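Local coordinates for protein alpha-11 giardin (Giardia intestinalis, PDB 2II2) that binds calcium and, as an annexin, probably phospholipids, and may take part in parasite attachment and ventral-disk cytoskeleton integrity, at residues Y6-E12 / F28-W32; Y65-M69 / A301-F305. The contacts are given in a common frame with arbitrary orientation. Numbering follows the deposited sequence.

Contact 1. Residues Y6-E12 / F28-W32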
loop_
_atom_site.group_PDB
_atom_site.type_symbol
_atom_site.label_atom_id
_atom_site.label_comp_id
_atom_site.label_asym_id
_atom_site.label_seq_id
_atom_site.Cartn_x
_atom_site.Cartn_y
_atom_site.Cartn_z
ATOM N N TYR A 6 2.046 24.282 -19.036
ATOM C CA TYR A 6 3.257 23.627 -18.494
ATOM C C TYR A 6 4.541 24.404 -18.802
ATOM O O TYR A 6 5.577 24.165 -18.166
ATOM C CB TYR A 6 3.353 22.194 -19.028
ATOM C CG TYR A 6 2.155 21.331 -18.728
ATOM C CD1 TYR A 6 1.399 20.794 -19.762
ATOM C CD2 TYR A 6 1.790 21.030 -17.410
ATOM C CE1 TYR A 6 0.282 19.990 -19.504
ATOM C CE2 TYR A 6 0.673 20.227 -17.140
ATOM C CZ TYR A 6 -0.067 19.709 -18.187
ATOM O OH TYR A 6 -1.165 18.915 -17.936
ATOM N N GLY A 7 4.471 25.329 -19.763
ATOM C CA GLY A 7 5.644 26.075 -20.194
ATOM C C GLY A 7 6.341 26.853 -19.103
ATOM O O GLY A 7 7.560 26.920 -19.101
ATOM N N ASP A 8 5.572 27.469 -18.203
ATOM C CA ASP A 8 6.163 28.179 -17.072
ATOM C C ASP A 8 6.509 27.228 -15.940
ATOM O O ASP A 8 7.484 27.418 -15.219
ATOM C CB ASP A 8 5.247 29.282 -16.560
ATOM C CG ASP A 8 4.989 30.343 -17.605
ATOM O OD1 ASP A 8 5.953 30.751 -18.294
ATOM O OD2 ASP A 8 3.812 30.746 -17.749
ATOM N N ALA A 9 5.694 26.195 -15.787
ATOM C CA ALA A 9 5.886 25.267 -14.695
ATOM C C ALA A 9 7.158 24.430 -14.810
ATOM O O ALA A 9 7.739 24.082 -13.798
ATOM C CB ALA A 9 4.683 24.383 -14.585
ATOM N N ILE A 10 7.608 24.139 -16.031
ATOM C CA ILE A 10 8.822 23.341 -16.226
ATOM C C ILE A 10 10.072 24.021 -15.658
ATOM O O ILE A 10 10.754 23.433 -14.820
ATOM C CB ILE A 10 8.969 22.942 -17.706
ATOM C CG1 ILE A 10 7.953 21.843 -18.021
ATOM C CG2 ILE A 10 10.344 22.445 -18.030
ATOM C CD1 ILE A 10 7.677 21.653 -19.467
ATOM N N PRO A 11 10.368 25.262 -16.093
ATOM C CA PRO A 11 11.506 25.935 -15.457
ATOM C C PRO A 11 11.308 26.171 -13.951
ATOM O O PRO A 11 12.270 26.168 -13.180
ATOM C CB PRO A 11 11.625 27.266 -16.241
ATOM C CG PRO A 11 10.396 27.402 -16.988
ATOM C CD PRO A 11 9.784 26.060 -17.189
ATOM N N GLU A 12 10.063 26.403 -13.547
ATOM C CA GLU A 12 9.740 26.609 -12.130
ATOM C C GLU A 12 10.175 25.411 -11.286
ATOM O O GLU A 12 10.893 25.566 -10.281
ATOM C CB GLU A 12 8.240 26.869 -11.967
ATOM C CG GLU A 12 7.786 27.109 -10.532
ATOM C CD GLU A 12 6.288 27.260 -10.394
ATOM O OE1 GLU A 12 5.529 26.960 -11.341
ATOM O OE2 GLU A 12 5.862 27.670 -9.295
ATOM N N PHE A 28 4.311 22.991 -5.066
ATOM C CA PHE A 28 4.268 22.831 -6.516
ATOM C C PHE A 28 3.471 21.587 -6.937
ATOM O O PHE A 28 2.623 21.615 -7.844
ATOM C CB PHE A 28 5.687 22.785 -7.103
ATOM C CG PHE A 28 5.702 22.568 -8.591
ATOM C CD1 PHE A 28 5.622 23.648 -9.475
ATOM C CD2 PHE A 28 5.758 21.295 -9.115
ATOM C CE1 PHE A 28 5.624 23.439 -10.846
ATOM C CE2 PHE A 28 5.733 21.068 -10.476
ATOM C CZ PHE A 28 5.666 22.151 -11.341
ATOM N N THR A 29 3.762 20.476 -6.261
ATOM C CA THR A 29 3.145 19.203 -6.594
ATOM C C THR A 29 1.637 19.253 -6.391
ATOM O O THR A 29 0.901 18.612 -7.126
ATOM C CB THR A 29 3.800 18.072 -5.810
ATOM O OG1 THR A 29 5.185 18.010 -6.175
ATOM C CG2 THR A 29 3.162 16.724 -6.111
ATOM N N SER A 30 1.197 20.044 -5.412
ATOM C CA SER A 30 -0.223 20.126 -5.062
ATOM C C SER A 30 -1.108 20.646 -6.205
ATOM O O SER A 30 -2.346 20.470 -6.190
ATOM C CB SER A 30 -0.410 21.032 -3.835
ATOM O OG SER A 30 -0.388 22.407 -4.212
ATOM N N ARG A 31 -0.506 21.273 -7.213
ATOM C CA ARG A 31 -1.271 21.938 -8.253
ATOM C C ARG A 31 -1.897 21.017 -9.267
ATOM O O ARG A 31 -2.812 21.442 -9.967
ATOM C CB ARG A 31 -0.368 22.911 -9.015
ATOM C CG ARG A 31 0.162 24.026 -8.201
ATOM C CD ARG A 31 0.824 25.013 -9.119
ATOM N NE ARG A 31 1.930 25.620 -8.417
ATOM C CZ ARG A 31 2.983 26.136 -9.017
ATOM N NH1 ARG A 31 3.057 26.127 -10.351
ATOM N NH2 ARG A 31 3.947 26.662 -8.278
ATOM N N TRP A 32 -1.419 19.777 -9.344
ATOM C CA TRP A 32 -1.645 18.942 -10.522
ATOM C C TRP A 32 -2.466 17.680 -10.284
ATOM O O TRP A 32 -2.225 16.947 -9.330
ATOM C CB TRP A 32 -0.291 18.542 -11.121
ATOM C CG TRP A 32 0.675 19.687 -11.203
ATOM C CD1 TRP A 32 1.718 19.953 -10.353
ATOM C CD2 TRP A 32 0.681 20.745 -12.177
ATOM N NE1 TRP A 32 2.363 21.102 -10.733
ATOM C CE2 TRP A 32 1.747 21.611 -11.848
ATOM C CE3 TRP A 32 -0.126 21.059 -13.284
ATOM C CZ2 TRP A 32 2.042 22.753 -12.600
ATOM C CZ3 TRP A 32 0.184 22.192 -14.042
ATOM C CH2 TRP A 32 1.254 23.020 -13.698
#

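Contact 2. Residues Y65-M69 / A301-F305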
loop_
_atom_site.group_PDB
_atom_site.type_symbol
_atom_site.label_atom_id
_atom_site.label_comp_id
_atom_site.label_asym_id
_atom_site.label_seq_id
_atom_site.Cartn_x
_atom_site.Cartn_y
_atom_site.Cartn_z
ATOM N N TYR A 65 10.949 11.168 2.269
ATOM C CA TYR A 65 10.471 12.307 1.498
ATOM C C TYR A 65 10.700 12.061 -0.015
ATOM O O TYR A 65 9.798 12.213 -0.826
ATOM C CB TYR A 65 11.112 13.622 1.983
ATOM C CG TYR A 65 10.698 14.798 1.125
ATOM C CD1 TYR A 65 9.562 15.563 1.417
ATOM C CD2 TYR A 65 11.396 15.094 -0.031
ATOM C CE1 TYR A 65 9.168 16.597 0.605
ATOM C CE2 TYR A 65 11.016 16.137 -0.851
ATOM C CZ TYR A 65 9.898 16.891 -0.539
ATOM O OH TYR A 65 9.504 17.916 -1.352
ATOM N N GLU A 66 11.916 11.631 -0.379
ATOM C CA GLU A 66 12.160 11.304 -1.782
ATOM C C GLU A 66 11.199 10.200 -2.252
ATOM O O GLU A 66 10.658 10.282 -3.347
ATOM C CB GLU A 66 13.595 10.794 -1.987
ATOM C CG GLU A 66 14.007 10.703 -3.468
ATOM C CD GLU A 66 15.101 9.691 -3.742
ATOM O OE1 GLU A 66 14.807 8.459 -3.678
ATOM O OE2 GLU A 66 16.242 10.118 -4.013
ATOM N N ASP A 67 11.004 9.168 -1.428
ATOM C CA ASP A 67 10.163 8.034 -1.795
ATOM C C ASP A 67 8.743 8.479 -2.116
ATOM O O ASP A 67 8.179 8.060 -3.103
ATOM C CB ASP A 67 10.045 7.019 -0.655
ATOM C CG ASP A 67 11.275 6.179 -0.446
ATOM O OD1 ASP A 67 12.177 6.169 -1.307
ATOM O OD2 ASP A 67 11.324 5.516 0.617
ATOM N N VAL A 68 8.144 9.285 -1.234
ATOM C CA VAL A 68 6.749 9.668 -1.447
ATOM C C VAL A 68 6.612 10.512 -2.710
ATOM O O VAL A 68 5.646 10.389 -3.472
ATOM C CB VAL A 68 6.117 10.340 -0.193
ATOM C CG1 VAL A 68 6.610 11.762 0.014
ATOM C CG2 VAL A 68 4.600 10.319 -0.333
ATOM N N MET A 69 7.597 11.362 -2.964
ATOM C CA MET A 69 7.582 12.189 -4.167
ATOM C C MET A 69 7.805 11.370 -5.446
ATOM O O MET A 69 7.095 11.552 -6.470
ATOM C CB MET A 69 8.630 13.299 -4.055
ATOM C CG MET A 69 8.214 14.478 -3.240
ATOM S SD MET A 69 6.875 15.339 -4.104
ATOM C CE MET A 69 6.399 16.584 -2.901
ATOM N N ALA A 301 4.454 16.734 2.885
ATOM C CA ALA A 301 4.202 16.013 1.646
ATOM C C ALA A 301 3.011 15.075 1.792
ATOM O O ALA A 301 2.181 14.978 0.885
ATOM C CB ALA A 301 5.434 15.230 1.227
ATOM N N CYS A 302 2.974 14.359 2.909
ATOM C CA CYS A 302 1.927 13.389 3.185
ATOM C C CYS A 302 0.563 14.080 3.251
ATOM O O CYS A 302 -0.396 13.641 2.619
ATOM C CB CYS A 302 2.263 12.677 4.493
ATOM S SG CYS A 302 1.115 11.352 4.935
ATOM N N LEU A 303 0.462 15.165 4.022
ATOM C CA LEU A 303 -0.794 15.921 4.081
ATOM C C LEU A 303 -1.254 16.406 2.696
ATOM O O LEU A 303 -2.438 16.334 2.328
ATOM C CB LEU A 303 -0.655 17.091 5.041
ATOM C CG LEU A 303 -0.508 16.746 6.522
ATOM C CD1 LEU A 303 -0.088 18.008 7.259
ATOM C CD2 LEU A 303 -1.774 16.148 7.160
ATOM N N MET A 304 -0.294 16.922 1.929
ATOM C CA MET A 304 -0.602 17.377 0.582
ATOM C C MET A 304 -1.144 16.243 -0.268
ATOM O O MET A 304 -2.170 16.433 -0.945
ATOM C CB MET A 304 0.625 18.059 -0.046
ATOM C CG MET A 304 0.444 18.553 -1.472
ATOM S SD MET A 304 0.605 17.277 -2.753
ATOM C CE MET A 304 2.317 16.761 -2.505
ATOM N N PHE A 305 -0.476 15.096 -0.284
ATOM C CA PHE A 305 -0.936 14.032 -1.155
ATOM C C PHE A 305 -2.321 13.504 -0.759
ATOM O O PHE A 305 -3.090 13.073 -1.630
ATOM C CB PHE A 305 0.074 12.889 -1.223
ATOM C CG PHE A 305 1.196 13.093 -2.203
ATOM C CD1 PHE A 305 2.531 13.056 -1.783
ATOM C CD2 PHE A 305 0.934 13.243 -3.561
ATOM C CE1 PHE A 305 3.568 13.230 -2.697
ATOM C CE2 PHE A 305 1.955 13.432 -4.494
ATOM C CZ PHE A 305 3.297 13.409 -4.052
#

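Contact 1. Residues Y6-E12 / F28-W32
Charge, aromatic and small apolar contacts join the N-terminal part of helix 9-18 to the C-terminal part of helix 22-29 and the type I turn from Thr29 to Trp32. The charged part is a two-pronged salt bridge: Arg31 NH1 donates to Glu12 OE1 at 2.8 Å, and Arg31 NH2 to Glu12 OE2 at a very short 2.4 Å, with both donor angles nearly straight. The OE1 of Glu12 that takes Arg31 NH1 also meets the edge of the Phe28 ring, 3.6 Å from Phe28 CE1. The turn places Arg31 and Trp32 facing the other segment. Apolar packing centres on Ala9, whose CB lies 3.7 Å from Trp32 CZ2 and 4.0 Å from Phe28 CE1. At the N-terminal end of the segment, the Tyr6 ring approaches Trp32 obliquely, with Tyr6 CE2 3.7 Å from Trp32 CZ3 and the ring planes at 36°. Helix 34-48 closes this side: Tyr6 OH is hydrogen-bonded to Glu39, and Trp32 packs on Leu40. The two helices form the opening helical hairpin of the first annexin repeat. Ala9, Phe28 and Trp32 pack through apolar atoms, while the Glu12–Arg31 pair lies at the more exposed edge, so directional charge pairing and non-directional packing both join the hairpin.

Contact 2. Residues Y65-M69 / A301-F305
Helices 64-73 and 298-306 face each other across the interface between the first and last annexin repeats, nearly parallel, their segment axes 10.8 Å apart at an angle of 17°. Ala301 turns its CB toward the other helix, where it meets Val68 CG1 at 3.9 Å and Tyr65 CE1 at 4.0 Å. One turn on, Phe305 fills the wider space, with CD1 3.7 Å from Val68 CG2 and CE1 3.6 Å from the carbonyl O of Val68. In the cyclic annexin fold, repeats one and four form one module, and this apolar seam is part of it; Val68 and Phe305 also pack on Thr260 of helix 249-263. Met69 reaches across with its end, placing SD 4.1 Å from Phe305 CZ in an oblique Met-aromatic contact and CE 4.1 Å from Met304 CE. Glu66, which takes no part in the seam, is a calcium ligand in another structure of this protein, as is Ile60, which touches Tyr65; the ion is absent from this model.

How the contacts relate
From the N terminus, the chain first closes a short loop at contact 1, where 15 intervening residues form most of a helical hairpin. It then passes helices 34-48 and 52-59 before contact 2 opens, and that contact closes only after 231 intervening residues, once the chain has run through the middle repeats and most of the last. The two are therefore in series, neither nested nor crossed. Contact 1 works within the first repeat; contact 2 joins that repeat to the last. Their centres lie 16 Å apart and they touch: Ser30 CB meets Met304 CG at 3.5 Å, and Thr29 CG2 packs 3.9 Å from Phe305 CE2, so the end of the hairpin borders the inter-repeat seam.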